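Local structure of Alr2269 protein (Nostoc sp., 3MC9) at residues 107-110 and 116-119. The protein is an Omp85-family protein whose periplasmic POTRA domains probably take part in protein transport and beta-barrel biogenesis at the outer membrane. Residues are numbered along the deposited sequence; the frame is centred on the assembly and turned at random.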
ATOM      1  N   ALA A 107       6.836  -6.460   3.772  1.00 32.87           N
ATOM      2  CA  ALA A 107       6.991  -6.901   2.389  1.00 32.89           C
ATOM      3  C   ALA A 107       5.625  -7.052   1.722  1.00 32.44           C
ATOM      4  O   ALA A 107       5.466  -6.736   0.558  1.00 32.96           O
ATOM      5  CB  ALA A 107       7.781  -8.191   2.330  1.00 32.44           C
ATOM      6  N   ILE A 108       4.624  -7.483   2.463  1.00 32.66           N
ATOM      7  CA  ILE A 108       3.278  -7.548   1.902  1.00 33.33           C
ATOM      8  C   ILE A 108       2.798  -6.123   1.537  1.00 34.17           C
ATOM      9  O   ILE A 108       2.275  -5.892   0.438  1.00 35.01           O
ATOM     10  CB  ILE A 108       2.305  -8.293   2.850  1.00 33.27           C
ATOM     11  CG1 ILE A 108       2.716  -9.768   2.949  1.00 33.74           C
ATOM     12  CG2 ILE A 108       0.860  -8.199   2.351  1.00 32.51           C
ATOM     13  CD1 ILE A 108       2.169 -10.498   4.194  1.00 32.28           C
ATOM     14  N   PHE A 109       3.003  -5.168   2.437  1.00 34.29           N
ATOM     15  CA  PHE A 109       2.642  -3.787   2.156  1.00 35.27           C
ATOM     16  C   PHE A 109       3.417  -3.295   0.952  1.00 35.09           C
ATOM     17  O   PHE A 109       2.872  -2.571   0.116  1.00 34.86           O
ATOM     18  CB  PHE A 109       2.980  -2.869   3.334  1.00 36.12           C
ATOM     19  CG  PHE A 109       1.854  -2.663   4.288  1.00 38.89           C
ATOM     20  CD1 PHE A 109       0.675  -2.063   3.862  1.00 42.31           C
ATOM     21  CD2 PHE A 109       1.982  -3.018   5.627  1.00 41.60           C
ATOM     22  CE1 PHE A 109      -0.388  -1.862   4.764  1.00 44.65           C
ATOM     23  CE2 PHE A 109       0.934  -2.795   6.542  1.00 43.58           C
ATOM     24  CZ  PHE A 109      -0.254  -2.233   6.106  1.00 44.21           C
ATOM     25  N   GLY A 110       4.692  -3.694   0.892  1.00 34.68           N
ATOM     26  CA  GLY A 110       5.600  -3.314  -0.175  1.00 34.98           C
ATOM     27  C   GLY A 110       5.078  -3.635  -1.551  1.00 34.96           C
ATOM     28  O   GLY A 110       5.342  -2.911  -2.477  1.00 35.79           O
ATOM     29  N   ASN A 116      -4.356  -2.880   4.531  1.00 42.45           N
ATOM     30  CA  ASN A 116      -4.026  -3.396   5.858  1.00 43.01           C
ATOM     31  C   ASN A 116      -3.453  -4.807   5.777  1.00 41.88           C
ATOM     32  O   ASN A 116      -3.851  -5.605   4.930  1.00 41.79           O
ATOM     33  CB  ASN A 116      -5.255  -3.374   6.784  1.00 44.59           C
ATOM     34  CG  ASN A 116      -4.882  -3.480   8.269  1.00 47.68           C
ATOM     35  OD1 ASN A 116      -5.616  -4.083   9.055  1.00 52.07           O
ATOM     36  ND2 ASN A 116      -3.740  -2.894   8.654  1.00 50.02           N
ATOM     37  N   VAL A 117      -2.507  -5.083   6.669  1.00 41.50           N
ATOM     38  CA  VAL A 117      -1.824  -6.356   6.755  1.00 40.58           C
ATOM     39  C   VAL A 117      -1.484  -6.642   8.215  1.00 41.27           C
ATOM     40  O   VAL A 117      -0.928  -5.785   8.907  1.00 41.10           O
ATOM     41  CB  VAL A 117      -0.487  -6.336   5.986  1.00 40.37           C
ATOM     42  CG1 VAL A 117       0.171  -7.713   6.051  1.00 37.59           C
ATOM     43  CG2 VAL A 117      -0.690  -5.881   4.548  1.00 38.61           C
ATOM     44  N   GLN A 118      -1.829  -7.836   8.684  1.00 41.31           N
ATOM     45  CA  GLN A 118      -1.367  -8.287   9.985  1.00 42.10           C
ATOM     46  C   GLN A 118      -1.037  -9.771   9.978  1.00 40.96           C
ATOM     47  O   GLN A 118      -1.495 -10.514   9.114  1.00 40.74           O
ATOM     48  CB  GLN A 118      -2.417  -7.985  11.053  1.00 43.73           C
ATOM     49  CG  GLN A 118      -3.806  -8.484  10.717  1.00 46.02           C
ATOM     50  CD  GLN A 118      -4.857  -8.064  11.745  1.00 49.84           C
ATOM     51  OE1 GLN A 118      -5.035  -8.717  12.780  1.00 54.19           O
ATOM     52  NE2 GLN A 118      -5.565  -6.985  11.455  1.00 51.67           N
ATOM     53  N   ALA A 119      -0.243 -10.180  10.956  1.00 40.83           N
ATOM     54  CA  ALA A 119       0.062 -11.581  11.192  1.00 40.66           C
ATOM     55  C   ALA A 119      -0.623 -12.015  12.480  1.00 41.47           C
ATOM     56  O   ALA A 119      -0.459 -11.379  13.541  1.00 42.17           O
ATOM     57  CB  ALA A 119       1.536 -11.788  11.293  1.00 40.11           C
TER
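Apolar helix-on-sheet packing joins Ile108 and Phe109, in the last turn of helix 98-110, to Val117 near the start of strand 114-124, the strand that follows after a short connection. Val117 points at the helix, and its CG2 methyl touches both of these neighbouring side chains. This methyl sits almost exactly over the middle of the Phe109 ring, 3.8 Å from the centroid and only 3° off the ring normal, a CH-pi contact. The far end of the ring, at CZ, reaches the strand backbone, where Phe109 CZ comes within 3.7 Å of Val117 N. Phe109 CZ also lies 4.0 Å from Asn116 CA. The same Val117 CG2 meets Ile108 CG2 at 3.5 Å, which holds it between an aromatic face and an aliphatic branch. With CG1 of Val117 anti to its backbone N (chi1 -178°), the second methyl is turned to Ile108: Val117 CG1 lies 3.8 Å from Ile108 CG2 and also meets Ile108 CB and CD1. Ile108 and Val117 are buried, whereas Phe109 stays partly exposed. Within this POTRA domain, where two helices pack on a mixed sheet, Ile108 also meets Val84 and Val87 of helix 78-87 and Phe132 and Val134 of strand 127-136. Val117 also touches Ile105, about one turn earlier in helix 98-110, and the outermost strand 114-124 pairs with strand 127-136 through Asn116-Gln135 and Gln118-Ile133 backbone hydrogen bonds.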